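Local coordinates for extracellular solute-binding protein, family 1 (Trichodesmium erythraeum IMS101, PDB 6G7N) that binds iron(III) and, as an extracellular solute-binding protein of family 1, probably hands it to an ABC transporter for uptake into the cell, at residues S99-V104 and E266-Y271; T229-S234 and G287-D292. All coordinates share one frame; numbering follows the deposited sequence.

Interaction 1: residues S99-V104 and E266-Y271; sequences SKRARV and EGNNEY. With DAL (D-alanine), chain C.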
ATOM      1  N   SER A  99       2.468  -4.017  -7.434  1.00  9.42           N
ATOM      2  CA  SER A  99       3.633  -3.382  -6.796  1.00  9.55           C
ATOM      3  C   SER A  99       3.397  -3.427  -5.292  1.00  9.43           C
ATOM      4  O   SER A  99       2.270  -3.641  -4.843  1.00  9.80           O
ATOM      5  CB  SER A  99       3.958  -1.980  -7.327  1.00 11.05           C
ATOM      6  OG  SER A  99       2.969  -1.048  -6.995  1.00 11.83           O
ATOM      7  N   LYS A 100       4.469  -3.209  -4.544  1.00  9.71           N
ATOM      8  CA  LYS A 100       4.485  -3.384  -3.108  1.00 10.42           C
ATOM      9  C   LYS A 100       5.024  -2.139  -2.421  1.00  9.84           C
ATOM     10  O   LYS A 100       5.991  -1.522  -2.869  1.00 10.47           O
ATOM     11  CB  LYS A 100       5.422  -4.609  -2.780  1.00 14.43           C
ATOM     12  CG  LYS A 100       5.763  -4.939  -1.371  1.00 14.84           C
ATOM     13  CD  LYS A 100       6.599  -6.210  -1.424  1.00 14.57           C
ATOM     14  CE  LYS A 100       8.023  -6.143  -1.972  1.00 14.60           C
ATOM     15  NZ  LYS A 100       8.750  -7.402  -1.671  1.00 14.27           N
ATOM     16  N   ARG A 101       4.404  -1.813  -1.286  1.00  9.67           N
ATOM     17  CA  ARG A 101       4.833  -0.727  -0.401  1.00  9.46           C
ATOM     18  C   ARG A 101       5.025  -1.301   0.994  1.00  9.51           C
ATOM     19  O   ARG A 101       4.468  -2.314   1.348  1.00 10.72           O
ATOM     20  CB  ARG A 101       3.844   0.445  -0.416  1.00 10.35           C
ATOM     21  CG  ARG A 101       2.396   0.106  -0.006  1.00 10.34           C
ATOM     22  CD  ARG A 101       1.465  -0.273  -1.153  1.00 10.26           C
ATOM     23  NE  ARG A 101       1.325   0.737  -2.184  1.00 10.33           N
ATOM     24  CZ  ARG A 101       0.672   1.902  -2.039  1.00 10.50           C
ATOM     25  NH1 ARG A 101       0.697   2.779  -3.017  1.00 11.40           N
ATOM     26  NH2 ARG A 101       0.027   2.205  -0.918  1.00 11.19           N
ATOM     27  N   ALA A 102       5.812  -0.617   1.811  1.00  9.69           N
ATOM     28  CA  ALA A 102       6.012  -1.007   3.225  1.00  9.96           C
ATOM     29  C   ALA A 102       5.601   0.141   4.120  1.00  9.64           C
ATOM     30  O   ALA A 102       5.880   1.299   3.820  1.00 10.47           O
ATOM     31  CB  ALA A 102       7.475  -1.354   3.487  1.00 11.23           C
ATOM     32  N   ARG A 103       4.920  -0.174   5.233  1.00  9.58           N
ATOM     33  CA  ARG A 103       4.573   0.856   6.205  1.00 10.03           C
ATOM     34  C   ARG A 103       5.642   0.807   7.294  1.00  9.92           C
ATOM     35  O   ARG A 103       5.756  -0.171   8.029  1.00 11.02           O
ATOM     36  CB  ARG A 103       3.138   0.711   6.726  1.00 10.41           C
ATOM     37  CG  ARG A 103       2.626   1.973   7.430  1.00 10.83           C
ATOM     38  CD  ARG A 103       1.118   2.141   7.295  1.00 10.61           C
ATOM     39  NE  ARG A 103       0.625   3.441   7.738  1.00 10.97           N
ATOM     40  CZ  ARG A 103       0.755   4.569   7.026  1.00 10.57           C
ATOM     41  NH1 ARG A 103       1.362   4.586   5.851  1.00 10.55           N
ATOM     42  NH2 ARG A 103       0.257   5.711   7.505  1.00 11.65           N
ATOM     43  N   VAL A 104       6.463   1.858   7.319  1.00  9.62           N
ATOM     44  CA  VAL A 104       7.737   1.865   8.016  1.00 10.40           C
ATOM     45  C   VAL A 104       7.783   2.943   9.072  1.00  9.66           C
ATOM     46  O   VAL A 104       6.945   3.846   9.107  1.00 10.42           O
ATOM     47  CB  VAL A 104       8.896   2.024   7.020  1.00 11.85           C
ATOM     48  CG1 VAL A 104       8.878   0.862   6.029  1.00 13.25           C
ATOM     49  CG2 VAL A 104       8.830   3.379   6.314  1.00 13.58           C
ATOM     50  N   GLU A 266       8.197   1.657 -10.519  1.00 15.11           N
ATOM     51  CA  GLU A 266       8.986   2.864 -10.458  1.00 16.59           C
ATOM     52  C   GLU A 266       8.161   4.118 -10.612  1.00 15.25           C
ATOM     53  O   GLU A 266       8.538   5.161 -10.061  1.00 16.98           O
ATOM     54  CB  GLU A 266      10.144   2.813 -11.443  1.00 18.00           C
ATOM     55  CG  GLU A 266      11.147   1.750 -11.030  1.00 21.89           C
ATOM     56  CD  GLU A 266      12.380   1.691 -11.890  1.00 24.06           C
ATOM     57  OE1 GLU A 266      12.540   2.513 -12.835  1.00 31.27           O
ATOM     58  OE2 GLU A 266      13.210   0.784 -11.627  1.00 27.70           O
ATOM     59  N   GLY A 267       6.993   4.017 -11.248  1.00 15.82           N
ATOM     60  CA  GLY A 267       6.112   5.157 -11.430  1.00 16.65           C
ATOM     61  C   GLY A 267       5.660   5.773 -10.103  1.00 15.89           C
ATOM     62  O   GLY A 267       5.303   6.951 -10.064  1.00 17.16           O
ATOM     63  N   ASN A 268       5.604   4.980  -9.040  1.00 14.05           N
ATOM     64  CA  ASN A 268       5.329   5.500  -7.716  1.00 13.52           C
ATOM     65  C   ASN A 268       6.378   5.136  -6.684  1.00 12.49           C
ATOM     66  O   ASN A 268       6.065   5.105  -5.489  1.00 12.07           O
ATOM     67  CB  ASN A 268       3.930   5.085  -7.230  1.00 13.97           C
ATOM     68  CG  ASN A 268       3.487   5.853  -5.995  1.00 14.07           C
ATOM     69  OD1 ASN A 268       3.760   7.071  -5.873  1.00 15.39           O
ATOM     70  ND2 ASN A 268       2.758   5.182  -5.095  1.00 15.15           N
ATOM     71  N   ASN A 269       7.601   4.866  -7.114  1.00 11.91           N
ATOM     72  CA  ASN A 269       8.669   4.528  -6.183  1.00 12.02           C
ATOM     73  C   ASN A 269       8.330   3.380  -5.245  1.00 11.31           C
ATOM     74  O   ASN A 269       8.759   3.366  -4.098  1.00 11.56           O
ATOM     75  CB  ASN A 269       9.124   5.758  -5.388  1.00 12.51           C
ATOM     76  CG  ASN A 269       9.546   6.880  -6.287  1.00 13.39           C
ATOM     77  OD1 ASN A 269      10.456   6.732  -7.084  1.00 15.65           O
ATOM     78  ND2 ASN A 269       8.858   8.012  -6.184  1.00 15.41           N
ATOM     79  N   GLU A 270       7.597   2.396  -5.778  1.00 10.87           N
ATOM     80  CA  GLU A 270       7.244   1.158  -5.091  1.00 10.75           C
ATOM     81  C   GLU A 270       8.219   0.041  -5.493  1.00 10.65           C
ATOM     82  O   GLU A 270       9.015   0.192  -6.436  1.00 12.28           O
ATOM     83  CB  GLU A 270       5.772   0.793  -5.355  1.00 11.24           C
ATOM     84  CG  GLU A 270       4.841   1.768  -4.681  1.00 11.35           C
ATOM     85  CD  GLU A 270       3.365   1.448  -4.852  1.00 11.48           C
ATOM     86  OE1 GLU A 270       2.953   0.268  -4.624  1.00 11.80           O
ATOM     87  OE2 GLU A 270       2.581   2.375  -5.174  1.00 13.15           O
ATOM     88  N   TYR A 271       8.145  -1.062  -4.756  1.00 10.53           N
ATOM     89  CA  TYR A 271       8.924  -2.251  -5.077  1.00 10.73           C
ATOM     90  C   TYR A 271       8.146  -3.116  -6.053  1.00 10.34           C
ATOM     91  O   TYR A 271       6.924  -3.207  -5.979  1.00 10.90           O
ATOM     92  CB  TYR A 271       9.188  -3.060  -3.801  1.00 10.88           C
ATOM     93  CG  TYR A 271       9.990  -2.341  -2.736  1.00 11.05           C
ATOM     94  CD1 TYR A 271      11.379  -2.393  -2.748  1.00 12.21           C
ATOM     95  CD2 TYR A 271       9.389  -1.593  -1.737  1.00 11.62           C
ATOM     96  CE1 TYR A 271      12.138  -1.709  -1.800  1.00 13.01           C
ATOM     97  CE2 TYR A 271      10.150  -0.898  -0.778  1.00 12.03           C
ATOM     98  CZ  TYR A 271      11.517  -0.962  -0.823  1.00 13.01           C
ATOM     99  OH  TYR A 271      12.242  -0.252   0.137  1.00 14.58           O
TER
HETATM  100  N   DAL C 401      -1.791   7.598  -2.388  0.80 20.99           N
HETATM  101  CA  DAL C 401      -1.463   7.366  -3.835  0.80 22.85           C
HETATM  102  CB  DAL C 401      -2.727   7.408  -4.680  0.80 27.91           C
HETATM  103  C   DAL C 401      -0.688   6.111  -4.069  0.80 18.87           C
HETATM  104  O   DAL C 401      -0.294   5.509  -3.049  0.80 16.87           O
HETATM  105  OXT DAL C 401      -0.486   5.750  -5.260  0.80 21.78           O
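Arg101 carries CG between its backbone N and carbonyl carbon (chi1 58°) and bends again further along, while Glu270 holds CG anti to its carbonyl carbon (chi1 -69°) and then runs extended. The two side chains lie side by side, pointing the same way, and the guanidinium grips the carboxylate side-on: Arg101 NE reaches Glu270 OE1 at 3.0 Å, and Arg101 NH1 reaches Glu270 OE2 at 2.9 Å. Both oxygens lie near the guanidinium plane, yet the carboxylate is turned 71° from it, so the arginine nitrogens meet both oxygens from above the carboxylate plane. Ser99 OG donates to Glu270 OE1 (2.7 Å) from the face opposite Arg101 NE; Ser234 OG bonds the same oxygen. Glu270 OE2 offers its anti lone pair to Asn268 ND2 at 2.8 Å, so each oxygen accepts two bonds within the contact, as suits a buried carboxylate. Beside this network, Lys100 and Tyr271 form an antiparallel hydrogen-bonded pair, with Lys100 N to Tyr271 O at 2.8 Å and Tyr271 N to Lys100 O at 2.9 Å. The long lysine side chain passes obliquely by Tyr271, its CE 3.8 Å from Tyr271 CB, before its amine bonds Asn291. An alanine in place of Glu270 would probably leave Arg101 NE and NH1 without the carboxylate and the guanidinium freer to turn, with Ser99 and Asn268 each losing an acceptor. Arg101 NH1 keeps a second bond, 2.9 Å to O of the bound D-alanine, so Glu270 probably acts as a second-shell residue, orienting the arginine and partly balancing its charge in the ligand pocket.

Interaction 2: residues T229-S234 and G287-D292; sequences THVNIS and GSFKND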
ATOM      1  N   THR A 229       8.504  -7.026   8.162  1.00  9.13           N
ATOM      2  CA  THR A 229       7.855  -5.757   7.983  1.00  8.83           C
ATOM      3  C   THR A 229       6.473  -5.925   7.334  1.00  8.91           C
ATOM      4  O   THR A 229       6.279  -6.796   6.480  1.00  9.79           O
ATOM      5  CB  THR A 229       8.766  -4.849   7.129  1.00  9.47           C
ATOM      6  OG1 THR A 229       9.991  -4.642   7.823  1.00 10.99           O
ATOM      7  CG2 THR A 229       8.156  -3.529   6.759  1.00 10.27           C
ATOM      8  N   HIS A 230       5.541  -5.046   7.720  1.00  9.24           N
ATOM      9  CA  HIS A 230       4.199  -4.973   7.111  1.00  8.93           C
ATOM     10  C   HIS A 230       4.313  -4.392   5.701  1.00  8.69           C
ATOM     11  O   HIS A 230       4.738  -3.228   5.532  1.00  9.81           O
ATOM     12  CB  HIS A 230       3.322  -4.098   7.986  1.00  9.87           C
ATOM     13  CG  HIS A 230       1.963  -3.832   7.433  1.00  9.63           C
ATOM     14  ND1 HIS A 230       0.878  -4.634   7.673  1.00 10.18           N
ATOM     15  CD2 HIS A 230       1.498  -2.806   6.669  1.00 10.47           C
ATOM     16  CE1 HIS A 230      -0.186  -4.091   7.091  1.00 10.29           C
ATOM     17  NE2 HIS A 230       0.151  -2.977   6.479  1.00 10.17           N
ATOM     18  N   VAL A 231       3.948  -5.214   4.721  1.00  8.81           N
ATOM     19  CA  VAL A 231       3.894  -4.810   3.336  1.00  9.20           C
ATOM     20  C   VAL A 231       2.464  -4.815   2.849  1.00  9.06           C
ATOM     21  O   VAL A 231       1.601  -5.565   3.316  1.00  9.90           O
ATOM     22  CB  VAL A 231       4.839  -5.642   2.439  1.00 10.23           C
ATOM     23  CG1 VAL A 231       6.286  -5.404   2.865  1.00 10.93           C
ATOM     24  CG2 VAL A 231       4.508  -7.118   2.427  1.00 10.47           C
ATOM     25  N   ASN A 232       2.224  -3.993   1.848  1.00  9.11           N
ATOM     26  CA  ASN A 232       0.883  -3.889   1.253  1.00  9.55           C
ATOM     27  C   ASN A 232       1.066  -3.650  -0.236  1.00  8.96           C
ATOM     28  O   ASN A 232       2.212  -3.589  -0.714  1.00  9.46           O
ATOM     29  CB  ASN A 232       0.088  -2.805   2.006  1.00  9.52           C
ATOM     30  CG  ASN A 232      -1.428  -2.972   1.973  1.00 10.36           C
ATOM     31  OD1 ASN A 232      -1.996  -3.568   1.040  1.00 10.55           O
ATOM     32  ND2 ASN A 232      -2.113  -2.412   2.984  1.00 11.36           N
ATOM     33  N   ILE A 233      -0.046  -3.556  -0.982  1.00  8.97           N
ATOM     34  CA  ILE A 233       0.030  -3.632  -2.440  1.00  8.86           C
ATOM     35  C   ILE A 233      -0.735  -2.521  -3.132  1.00  9.08           C
ATOM     36  O   ILE A 233      -1.739  -1.995  -2.631  1.00 10.40           O
ATOM     37  CB  ILE A 233      -0.504  -4.998  -2.946  1.00  8.82           C
ATOM     38  CG1 ILE A 233      -1.915  -5.305  -2.430  1.00  9.62           C
ATOM     39  CG2 ILE A 233       0.467  -6.099  -2.580  1.00  9.37           C
ATOM     40  CD1 ILE A 233      -2.608  -6.434  -3.175  1.00  9.80           C
ATOM     41  N   SER A 234      -0.257  -2.224  -4.353  1.00  9.28           N
ATOM     42  CA  SER A 234      -1.060  -1.673  -5.433  1.00 10.35           C
ATOM     43  C   SER A 234      -1.510  -2.865  -6.266  1.00  9.67           C
ATOM     44  O   SER A 234      -0.684  -3.714  -6.586  1.00 10.93           O
ATOM     45  CB  SER A 234      -0.220  -0.745  -6.332  1.00 11.49           C
ATOM     46  OG  SER A 234       0.262   0.390  -5.661  1.00 12.82           O
ATOM     47  N   GLY A 287      18.251  -0.632   1.379  1.00 20.48           N
ATOM     48  CA  GLY A 287      18.569  -2.056   1.528  1.00 20.50           C
ATOM     49  C   GLY A 287      17.342  -2.935   1.474  1.00 18.34           C
ATOM     50  O   GLY A 287      16.218  -2.468   1.545  1.00 19.34           O
ATOM     51  N   SER A 288      17.583  -4.227   1.334  0.60 17.95           N
ATOM     52  CA  SER A 288      16.503  -5.201   1.356  0.60 18.06           C
ATOM     53  C   SER A 288      16.066  -5.438   2.800  0.60 15.85           C
ATOM     54  O   SER A 288      16.727  -5.055   3.776  0.60 17.94           O
ATOM     55  CB  SER A 288      16.924  -6.503   0.710  0.60 22.48           C
ATOM     56  OG  SER A 288      18.034  -7.014   1.389  0.60 24.63           O
ATOM     57  N   PHE A 289      14.903  -6.051   2.938  1.00 12.96           N
ATOM     58  CA  PHE A 289      14.322  -6.257   4.244  1.00 12.65           C
ATOM     59  C   PHE A 289      13.369  -7.441   4.204  1.00 11.50           C
ATOM     60  O   PHE A 289      12.742  -7.741   3.175  1.00 12.65           O
ATOM     61  CB  PHE A 289      13.584  -4.995   4.765  1.00 12.87           C
ATOM     62  CG  PHE A 289      12.466  -4.519   3.893  1.00 12.28           C
ATOM     63  CD1 PHE A 289      12.722  -3.697   2.820  1.00 13.24           C
ATOM     64  CD2 PHE A 289      11.141  -4.885   4.155  1.00 11.92           C
ATOM     65  CE1 PHE A 289      11.703  -3.259   2.014  1.00 14.04           C
ATOM     66  CE2 PHE A 289      10.110  -4.428   3.364  1.00 14.30           C
ATOM     67  CZ  PHE A 289      10.391  -3.604   2.287  1.00 14.51           C
ATOM     68  N   LYS A 290      13.264  -8.113   5.341  1.00 11.31           N
ATOM     69  CA  LYS A 290      12.351  -9.233   5.492  1.00 10.82           C
ATOM     70  C   LYS A 290      10.907  -8.752   5.472  1.00 10.73           C
ATOM     71  O   LYS A 290      10.535  -7.854   6.215  1.00 11.27           O
ATOM     72  CB  LYS A 290      12.588  -9.944   6.818  1.00 12.25           C
ATOM     73  CG  LYS A 290      11.746 -11.174   6.996  1.00 12.77           C
ATOM     74  CD  LYS A 290      11.998 -11.844   8.328  1.00 13.63           C
ATOM     75  CE  LYS A 290      11.116 -13.065   8.470  1.00 14.12           C
ATOM     76  NZ  LYS A 290      11.488 -13.846   9.666  1.00 15.94           N
ATOM     77  N   ASN A 291      10.122  -9.360   4.585  1.00 11.04           N
ATOM     78  CA  ASN A 291       8.698  -9.093   4.467  1.00 10.57           C
ATOM     79  C   ASN A 291       7.923 -10.116   5.322  1.00 10.38           C
ATOM     80  O   ASN A 291       8.186 -11.312   5.228  1.00 12.88           O
ATOM     81  CB  ASN A 291       8.192  -9.323   3.027  1.00 11.22           C
ATOM     82  CG  ASN A 291       8.704  -8.344   1.967  1.00 10.90           C
ATOM     83  OD1 ASN A 291       8.006  -8.167   0.962  1.00 11.56           O
ATOM     84  ND2 ASN A 291       9.898  -7.748   2.114  1.00 12.14           N
ATOM     85  N   ASP A 292       6.916  -9.652   6.063  1.00 10.21           N
ATOM     86  CA  ASP A 292       5.974 -10.582   6.694  1.00 10.33           C
ATOM     87  C   ASP A 292       5.291 -11.441   5.615  1.00 10.40           C
ATOM     88  O   ASP A 292       4.973 -10.937   4.538  1.00 12.51           O
ATOM     89  CB  ASP A 292       5.002  -9.725   7.515  1.00 11.48           C
ATOM     90  CG  ASP A 292       4.120 -10.492   8.485  1.00 11.14           C
ATOM     91  OD1 ASP A 292       3.761 -11.669   8.247  1.00 11.75           O
ATOM     92  OD2 ASP A 292       3.766  -9.873   9.512  1.00 13.18           O
TER
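Thr229 and Asn291 face each other in a single backbone bridge, their CA atoms 4.9 Å apart. The threonine uses both of its backbone polar atoms, one for each neighbour of Asn291: Thr229 N donates to Lys290 O at 2.9 Å, almost straight at the hydrogen (178°), and Thr229 O accepts from Asp292 N at 3.0 Å. Phe289 holds CG between its backbone N and carbonyl carbon (chi1 59°), a position from which its ring can meet both Thr229 and Val231. The Phe289 and Thr229 side chains cross at about a right angle, with Phe289 CD2 3.8 Å from Thr229 CB. Val231 comes to the edge of the same ring, in its plane, Val231 CG1 standing 4.0 Å from Phe289 CE2. A beta-branched valine suits this strand position, as it offers a methyl without a polar end to bury. That methyl also lies 3.8 Å from Asn291 OD1, an oxygen bonded to Lys100. The amide's other end makes a weak bond, Asn291 ND2 to Phe289 O, within its own loop. Polar ends of two further residues turn elsewhere, Thr229 OG1 to Pro222 and Asp292 OD1 to Thr294, while the Phe289 ring stacks on Phe221. The arrangement joins the loop before helix 297-301 to the chain leading into strand 231-239 of the mixed sheet, consistent with a late segment packing beside the strands that connect the lobes of a periplasmic-binding-protein fold.

In the fold
Strands 96-108 and 231-239 are neighbours in one sheet, and this brings the centres of interactions 1 and 2 to about 9 Å from each other. Arg101 O and Asn232 N, 2.8 Å apart, tie the strands directly. A second connection runs through side chains: Lys100 NZ lies 2.8 Å from Asn291 OD1, and the rings of Tyr271 and Phe289 meet edge-to-face. Interaction 1 reaches the pocket, the Arg101 side chain lying about 3 Å from the bound D-glutamic acid and about 4 Å from the iron(III) ion held by Tyr141, Tyr197 and Tyr198. Interaction 2 stands further back, the Val231 side chain about 13 Å from D-alanine.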